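Local coordinates for putative ABC transporter amino acid-binding protein (PDB 2Q88) that binds the compatible solute ectoine as the substrate-binding protein of an ABC transporter, and probably delivers it for uptake in osmoprotection, at residues A[223-227]-A[228-232]; A[4-7]-A[8-12]; A[44-48]-A[49-53]. All coordinates share one frame; numbering follows the deposited sequence.

Interaction 1: A[223-227]-A[228-232]; sequences AKLKE and SGEFA
Lys226 and Phe231 meet across the break between helix 212-228 and helix 230-235, their side chains side by side and pointing the same way. The evidence is a CH-pi contact: Lys226 CG sits over one face of the phenyl ring, 4.0 Å from the Phe231 centroid and shifted toward the rim. With Phe231 CG anti to the backbone N (chi1 174°), the ring reaches back beside the extended lysine chain. Lys226 NZ gains at most a weak cation-pi attraction from the ring and is hydrogen-bonded to the carbonyl oxygen of Pro95. Ala242 and Ala245 of helix 242-246 also touch the phenyl group, which is buried. At the ring edge, in plane, a water donates to Lys226 O at 3.0 Å and accepts from Ala232 N.

Close beside it, Leu225 CB packs 4.0 Å from Phe231 CB. Leu225 CD1 comes within 3.8 Å of Glu230 CG, so the stem of the glutamate, not its carboxylate, does the touching. Behind these groups the backbone turns: Phe231 N donates to Leu225 O at 2.9 Å, nearly straight at the hydrogen (173°) but arriving well above the carbonyl plane. Gly229 N adds only weak bonds, to Leu225 O and Lys226 O. The positive phi of Gly229 (99°) ends the first helix, and the same residue is the N-cap of the next.

The side formed by Lys224, Glu227 and Ser228 is looser and exposed. Ser228 N closes a regular helical bond on Lys224 O at 3.0 Å, while Ser228 OG lies near both Lys224 O and Leu225 O without a settled choice. The kink thus combines apolar packing with a direct bond from Phe231 N and a water link from Lys226 O to Ala232 N, which implies a defined helix-to-helix turn without a salt bridge between the segments.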
loop_
_atom_site.group_PDB
_atom_site.type_symbol
_atom_site.label_atom_id
_atom_site.label_comp_id
_atom_site.label_asym_id
_atom_site.label_seq_id
_atom_site.Cartn_x
_atom_site.Cartn_y
_atom_site.Cartn_z
ATOM N N ALA A 223 4.814 -16.670 -8.907
ATOM C CA ALA A 223 5.024 -16.933 -10.332
ATOM C C ALA A 223 4.035 -17.958 -10.893
ATOM O O ALA A 223 3.526 -17.782 -11.989
ATOM C CB ALA A 223 6.463 -17.373 -10.603
ATOM N N LYS A 224 3.770 -19.024 -10.148
ATOM C CA LYS A 224 2.798 -20.032 -10.585
ATOM C C LYS A 224 1.371 -19.483 -10.635
ATOM O O LYS A 224 0.602 -19.825 -11.540
ATOM C CB LYS A 224 2.880 -21.281 -9.696
ATOM C CG LYS A 224 4.164 -22.051 -9.912
ATOM C CD LYS A 224 4.200 -23.391 -9.192
ATOM C CE LYS A 224 4.800 -23.263 -7.816
ATOM N NZ LYS A 224 5.173 -24.597 -7.223
ATOM N N LEU A 225 1.018 -18.641 -9.666
ATOM C CA LEU A 225 -0.280 -17.962 -9.650
ATOM C C LEU A 225 -0.431 -17.046 -10.867
ATOM O O LEU A 225 -1.489 -17.012 -11.503
ATOM C CB LEU A 225 -0.402 -17.117 -8.375
ATOM C CG LEU A 225 -1.318 -17.436 -7.192
ATOM C CD1 LEU A 225 -1.722 -18.906 -7.032
ATOM C CD2 LEU A 225 -0.726 -16.858 -5.903
ATOM N N LYS A 226 0.628 -16.302 -11.173
ATOM C CA LYS A 226 0.645 -15.405 -12.339
ATOM C C LYS A 226 0.456 -16.186 -13.638
ATOM O O LYS A 226 -0.387 -15.829 -14.450
ATOM C CB LYS A 226 1.933 -14.568 -12.380
ATOM C CG LYS A 226 1.970 -13.443 -11.327
ATOM C CD LYS A 226 3.319 -12.740 -11.281
ATOM C CE LYS A 226 3.267 -11.486 -10.399
ATOM N NZ LYS A 226 4.590 -10.817 -10.290
ATOM N N GLU A 227 1.232 -17.262 -13.790
ATOM C CA GLU A 227 1.210 -18.135 -14.965
ATOM C C GLU A 227 -0.163 -18.798 -15.195
ATOM O O GLU A 227 -0.685 -18.783 -16.312
ATOM C CB GLU A 227 2.324 -19.185 -14.822
ATOM C CG GLU A 227 2.297 -20.332 -15.823
ATOM C CD GLU A 227 3.293 -20.186 -16.952
ATOM O OE1 GLU A 227 4.230 -19.356 -16.854
ATOM O OE2 GLU A 227 3.150 -20.925 -17.947
ATOM N N SER A 228 -0.763 -19.339 -14.139
ATOM C CA SER A 228 -2.054 -20.029 -14.264
ATOM C C SER A 228 -3.243 -19.083 -14.505
ATOM O O SER A 228 -4.269 -19.491 -15.049
ATOM C CB SER A 228 -2.322 -20.892 -13.024
ATOM O OG SER A 228 -2.455 -20.062 -11.874
ATOM N N GLY A 229 -3.112 -17.834 -14.082
ATOM C CA GLY A 229 -4.221 -16.889 -14.143
ATOM C C GLY A 229 -4.928 -16.738 -12.808
ATOM O O GLY A 229 -5.865 -15.941 -12.674
ATOM N N GLU A 230 -4.480 -17.500 -11.812
ATOM C CA GLU A 230 -5.086 -17.441 -10.489
ATOM C C GLU A 230 -4.793 -16.106 -9.801
ATOM O O GLU A 230 -5.623 -15.594 -9.056
ATOM C CB GLU A 230 -4.620 -18.616 -9.632
ATOM C CG GLU A 230 -5.335 -18.756 -8.291
ATOM C CD GLU A 230 -6.826 -19.062 -8.418
ATOM O OE1 GLU A 230 -7.256 -19.668 -9.430
ATOM O OE2 GLU A 230 -7.573 -18.708 -7.481
ATOM N N PHE A 231 -3.607 -15.558 -10.066
ATOM C CA PHE A 231 -3.220 -14.208 -9.634
ATOM C C PHE A 231 -4.277 -13.167 -10.021
ATOM O O PHE A 231 -4.788 -12.449 -9.158
ATOM C CB PHE A 231 -1.827 -13.880 -10.204
ATOM C CG PHE A 231 -1.353 -12.463 -9.972
ATOM C CD1 PHE A 231 -1.004 -12.016 -8.701
ATOM C CD2 PHE A 231 -1.199 -11.601 -11.047
ATOM C CE1 PHE A 231 -0.537 -10.710 -8.506
ATOM C CE2 PHE A 231 -0.734 -10.290 -10.866
ATOM C CZ PHE A 231 -0.401 -9.849 -9.595
ATOM N N ALA A 232 -4.629 -13.120 -11.307
ATOM C CA ALA A 232 -5.661 -12.211 -11.799
ATOM C C ALA A 232 -7.006 -12.467 -11.132
ATOM O O ALA A 232 -7.707 -11.524 -10.800
ATOM C CB ALA A 232 -5.788 -12.293 -13.325
HETATM O O HOH W 1 -2.648 -14.128 -13.567
#

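Interaction 2: A[4-7]-A[8-12]; sequences NKLE and ELKEQ
Leu6 O accepts from Lys10 N at 2.9 Å, and the donor stands nearly along the C=O axis, with an angle of 165° at the oxygen. This i to i+4 bond lies in the first turns of helix 5-12, where Asn4 O, Lys5 O and Glu7 O likewise receive Glu8 N, Leu9 N and Glu11 N. The series establishes regular alpha-helical geometry from the N-cap residue Asn4 onward.

The side chains follow the same spacing. Leu6 CD2 rests on the aliphatic stem of Lys10, 3.8 Å from its CG, and the two chains cross at a slant. Lys10 CG stays beside its own backbone N, anti to the carbonyl carbon (chi1 -67°); its methylene is thereby brought to 3.2 Å from Leu6 O, before the bend at chi3 leads the lysine end away. One residue earlier in each partner, the ammonium end of Lys5 approaches the branch of Leu9, with Lys5 NZ 4.0 Å from Leu9 CD1.

Lys5 and Glu8 cross at about a right angle, and their contact is between carbon and oxygen: Lys5 CD is 3.6 Å from Glu8 OE1. The charged atoms themselves, Lys5 NZ and Glu8 OE1, are 6.0 Å apart, hence no salt bridge links them. Each charge has a partner outside the pair: Lys5 NZ forms a salt bridge with Asp74 OD1, and Glu8 OE1 one with Arg1 NE.

At the N-terminal edge of the fold, Lys5, Leu6 and Leu9 touch Leu214 of helix 212-228, while Leu6, Leu9 and Lys10 meet Val51 in the loop after helix 37-48. Gln12 NE2 is hydrogen-bonded to Phe14 O, tying the end of helix 5-12 to the start of strand 14-19.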
loop_
_atom_site.group_PDB
_atom_site.type_symbol
_atom_site.label_atom_id
_atom_site.label_comp_id
_atom_site.label_asym_id
_atom_site.label_seq_id
_atom_site.Cartn_x
_atom_site.Cartn_y
_atom_site.Cartn_z
ATOM N N ASN A 4 15.994 -21.229 7.794
ATOM C CA ASN A 4 14.890 -22.144 8.093
ATOM C C ASN A 4 13.609 -21.449 8.576
ATOM O O ASN A 4 12.788 -22.052 9.269
ATOM C CB ASN A 4 15.332 -23.248 9.056
ATOM C CG ASN A 4 15.836 -22.710 10.374
ATOM O OD1 ASN A 4 15.090 -22.090 11.135
ATOM N ND2 ASN A 4 17.108 -22.967 10.666
ATOM N N LYS A 5 13.439 -20.188 8.188
ATOM C CA LYS A 5 12.268 -19.398 8.580
ATOM C C LYS A 5 10.942 -20.018 8.124
ATOM O O LYS A 5 9.962 -19.985 8.866
ATOM C CB LYS A 5 12.398 -17.952 8.076
ATOM C CG LYS A 5 11.262 -16.996 8.470
ATOM C CD LYS A 5 10.954 -17.001 9.967
ATOM C CE LYS A 5 10.340 -15.687 10.416
ATOM N NZ LYS A 5 9.538 -15.031 9.346
ATOM N N LEU A 6 10.905 -20.583 6.918
ATOM C CA LEU A 6 9.684 -21.223 6.430
ATOM C C LEU A 6 9.302 -22.398 7.332
ATOM O O LEU A 6 8.144 -22.529 7.711
ATOM C CB LEU A 6 9.826 -21.693 4.980
ATOM C CG LEU A 6 8.604 -21.665 4.042
ATOM C CD1 LEU A 6 8.641 -22.843 3.076
ATOM C CD2 LEU A 6 7.244 -21.612 4.750
ATOM N N GLU A 7 10.275 -23.240 7.680
ATOM C CA GLU A 7 10.022 -24.385 8.573
ATOM C C GLU A 7 9.389 -23.931 9.890
ATOM O O GLU A 7 8.452 -24.559 10.381
ATOM C CB GLU A 7 11.310 -25.154 8.866
ATOM C CG GLU A 7 11.976 -25.778 7.651
ATOM C CD GLU A 7 13.487 -25.879 7.804
ATOM O OE1 GLU A 7 13.955 -26.302 8.890
ATOM O OE2 GLU A 7 14.212 -25.533 6.840
ATOM N N GLU A 8 9.909 -22.832 10.440
ATOM C CA GLU A 8 9.423 -22.240 11.688
ATOM C C GLU A 8 7.971 -21.786 11.578
ATOM O O GLU A 8 7.171 -22.010 12.488
ATOM C CB GLU A 8 10.300 -21.054 12.086
ATOM C CG GLU A 8 11.743 -21.423 12.396
ATOM C CD GLU A 8 12.520 -20.272 13.005
ATOM O OE1 GLU A 8 12.515 -19.162 12.427
ATOM O OE2 GLU A 8 13.142 -20.479 14.071
ATOM N N LEU A 9 7.644 -21.141 10.461
ATOM C CA LEU A 9 6.283 -20.687 10.183
ATOM C C LEU A 9 5.320 -21.847 9.963
ATOM O O LEU A 9 4.178 -21.799 10.408
ATOM C CB LEU A 9 6.262 -19.757 8.963
ATOM C CG LEU A 9 6.994 -18.426 9.116
ATOM C CD1 LEU A 9 6.802 -17.587 7.863
ATOM C CD2 LEU A 9 6.501 -17.663 10.351
ATOM N N LYS A 10 5.785 -22.885 9.273
ATOM C CA LYS A 10 4.970 -24.072 9.051
ATOM C C LYS A 10 4.674 -24.749 10.386
ATOM O O LYS A 10 3.540 -25.165 10.636
ATOM C CB LYS A 10 5.662 -25.040 8.089
ATOM C CG LYS A 10 5.801 -24.515 6.664
ATOM C CD LYS A 10 6.666 -25.451 5.815
ATOM C CE LYS A 10 5.904 -26.693 5.352
ATOM N NZ LYS A 10 6.729 -27.545 4.428
ATOM N N GLU A 11 5.682 -24.823 11.253
ATOM C CA GLU A 11 5.520 -25.487 12.555
ATOM C C GLU A 11 4.686 -24.634 13.506
ATOM O O GLU A 11 3.963 -25.160 14.344
ATOM C CB GLU A 11 6.875 -25.844 13.176
ATOM C CG GLU A 11 7.740 -26.797 12.343
ATOM C CD GLU A 11 7.102 -28.159 12.050
ATOM O OE1 GLU A 11 7.584 -28.842 11.115
ATOM O OE2 GLU A 11 6.131 -28.563 12.743
ATOM N N GLN A 12 4.787 -23.316 13.342
ATOM C CA GLN A 12 3.977 -22.340 14.064
ATOM C C GLN A 12 2.499 -22.455 13.708
ATOM O O GLN A 12 1.637 -22.358 14.575
ATOM C CB GLN A 12 4.455 -20.930 13.696
ATOM C CG GLN A 12 3.983 -19.838 14.620
ATOM C CD GLN A 12 4.867 -18.621 14.534
ATOM O OE1 GLN A 12 5.697 -18.400 15.415
ATOM N NE2 GLN A 12 4.723 -17.850 13.464
#

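Interaction 3: A[44-48]-A[49-53]; sequences EIFKR and LGVAD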
loop_
_atom_site.group_PDB
_atom_site.type_symbol
_atom_site.label_atom_id
_atom_site.label_comp_id
_atom_site.label_asym_id
_atom_site.label_seq_id
_atom_site.Cartn_x
_atom_site.Cartn_y
_atom_site.Cartn_z
ATOM N N GLU A 44 -3.150 -16.984 0.352
ATOM C CA GLU A 44 -3.145 -18.090 -0.607
ATOM C C GLU A 44 -1.746 -18.679 -0.805
ATOM O O GLU A 44 -1.583 -19.899 -0.823
ATOM C CB GLU A 44 -3.778 -17.677 -1.950
ATOM C CG GLU A 44 -3.992 -18.827 -2.936
ATOM C CD GLU A 44 -4.687 -20.051 -2.315
ATOM O OE1 GLU A 44 -4.205 -21.188 -2.546
ATOM O OE2 GLU A 44 -5.708 -19.894 -1.597
ATOM N N ILE A 45 -0.734 -17.823 -0.943
ATOM C CA ILE A 45 0.639 -18.327 -1.089
ATOM C C ILE A 45 1.098 -19.075 0.175
ATOM O O ILE A 45 1.605 -20.202 0.102
ATOM C CB ILE A 45 1.602 -17.190 -1.470
ATOM C CG1 ILE A 45 1.332 -16.763 -2.924
ATOM C CG2 ILE A 45 3.068 -17.643 -1.304
ATOM C CD1 ILE A 45 1.985 -15.475 -3.369
ATOM N N PHE A 46 0.909 -18.453 1.336
ATOM C CA PHE A 46 1.315 -19.099 2.582
ATOM C C PHE A 46 0.655 -20.454 2.746
ATOM O O PHE A 46 1.304 -21.409 3.172
ATOM C CB PHE A 46 1.069 -18.198 3.795
ATOM C CG PHE A 46 2.180 -17.214 4.047
ATOM C CD1 PHE A 46 3.476 -17.660 4.319
ATOM C CD2 PHE A 46 1.930 -15.843 4.037
ATOM C CE1 PHE A 46 4.524 -16.741 4.553
ATOM C CE2 PHE A 46 2.956 -14.922 4.262
ATOM C CZ PHE A 46 4.257 -15.369 4.523
ATOM N N LYS A 47 -0.624 -20.544 2.394
ATOM C CA LYS A 47 -1.331 -21.826 2.427
ATOM C C LYS A 47 -0.620 -22.852 1.549
ATOM O O LYS A 47 -0.408 -24.000 1.963
ATOM C CB LYS A 47 -2.786 -21.674 1.978
ATOM C CG LYS A 47 -3.570 -22.974 2.121
ATOM C CD LYS A 47 -4.995 -22.900 1.600
ATOM C CE LYS A 47 -5.582 -24.311 1.506
ATOM N NZ LYS A 47 -7.049 -24.301 1.236
ATOM N N ARG A 48 -0.239 -22.425 0.343
ATOM C CA ARG A 48 0.441 -23.299 -0.617
ATOM C C ARG A 48 1.799 -23.731 -0.107
ATOM O O ARG A 48 2.242 -24.831 -0.413
ATOM C CB ARG A 48 0.582 -22.599 -1.967
ATOM C CG ARG A 48 -0.718 -22.584 -2.745
ATOM C CD ARG A 48 -0.752 -21.602 -3.904
ATOM N NE ARG A 48 -2.122 -21.454 -4.380
ATOM C CZ ARG A 48 -2.631 -22.073 -5.439
ATOM N NH1 ARG A 48 -1.881 -22.880 -6.177
ATOM N NH2 ARG A 48 -3.894 -21.867 -5.769
ATOM N N LEU A 49 2.434 -22.870 0.691
ATOM C CA LEU A 49 3.702 -23.180 1.338
ATOM C C LEU A 49 3.527 -24.028 2.602
ATOM O O LEU A 49 4.515 -24.389 3.235
ATOM C CB LEU A 49 4.477 -21.894 1.678
ATOM C CG LEU A 49 4.913 -21.023 0.500
ATOM C CD1 LEU A 49 5.560 -19.704 0.973
ATOM C CD2 LEU A 49 5.864 -21.831 -0.361
ATOM N N GLY A 50 2.283 -24.330 2.969
ATOM C CA GLY A 50 2.006 -25.155 4.146
ATOM C C GLY A 50 1.891 -24.395 5.453
ATOM O O GLY A 50 2.022 -24.988 6.537
ATOM N N VAL A 51 1.657 -23.083 5.352
ATOM C CA VAL A 51 1.412 -22.221 6.517
ATOM C C VAL A 51 -0.078 -21.915 6.514
ATOM O O VAL A 51 -0.542 -21.137 5.682
ATOM C CB VAL A 51 2.235 -20.908 6.454
ATOM C CG1 VAL A 51 1.915 -19.998 7.632
ATOM C CG2 VAL A 51 3.742 -21.196 6.385
ATOM N N ALA A 52 -0.806 -22.523 7.453
ATOM C CA ALA A 52 -2.277 -22.620 7.429
ATOM C C ALA A 52 -3.072 -21.312 7.594
ATOM O O ALA A 52 -4.234 -21.232 7.173
ATOM C CB ALA A 52 -2.743 -23.639 8.473
ATOM N N ASP A 53 -2.469 -20.306 8.224
ATOM C CA ASP A 53 -3.169 -19.045 8.488
ATOM C C ASP A 53 -2.226 -17.856 8.415
ATOM O O ASP A 53 -1.005 -18.024 8.440
ATOM C CB ASP A 53 -3.821 -19.082 9.876
ATOM C CG ASP A 53 -5.149 -18.325 9.929
ATOM O OD1 ASP A 53 -5.391 -17.430 9.083
ATOM O OD2 ASP A 53 -6.031 -18.577 10.782
#
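The Phe46 ring meets Val51 and Leu49 obliquely, with Val51 CB 4.1 Å from Phe46 CD1 and Leu49 CD1 slightly farther from that atom. Phe46 and Val51 run side by side, and their CB atoms are 4.0 Å apart. The other flat group, the guanidinium of Arg48, has Glu44 CG at its edge, in plane. Arg48 NE makes a salt bridge to Glu44 OE1 at 2.8 Å, using the anti lone pair of that oxygen, although the carboxylate oxygen is tilted 31° out of the guanidinium plane.

Helix 37-48 ends here in a Schellman motif, with Gly50 at positive phi (88°). Its two bonds back into the last turn run from Val51 N to Phe46 O at 2.8 Å and from Gly50 N to Lys47 O at 2.9 Å, the latter from above the carbonyl plane. Leu49 N closes the preceding turn on Ile45 O.

Leu49 CG lies anti to its carbonyl carbon (chi1 -63°), which carries CD1 alongside Ile45 CG2 at 4.0 Å. Past the motif, Asp53 is joined by backbone hydrogen bonding to Ala15 of strand 14-19, and its OD1 forms a salt bridge with Arg43.

Overall arrangement
All three contacts are local, with their centres about 21 to 26 Å from the centre of the chain. In each, buried residues lie beside exposed ones: Leu225 and Phe231 in interaction 1, Lys5 and Leu9 in interaction 2, and Ile45, Phe46 and Val51 in interaction 3, which has the most. Interaction 3 lies against both others: Lys10 CE of interaction 2 packs on Leu49 O, while Ile45 and Arg48 meet Leu225 of interaction 1. Interactions 1 and 2 do not touch, although helix 212-228 borders interaction 2 and carries part of interaction 1. Phe231 and Phe46 give interactions 1 and 3 aromatic packing; interaction 2 relies on aliphatic stems and on charges paired with residues outside its segments.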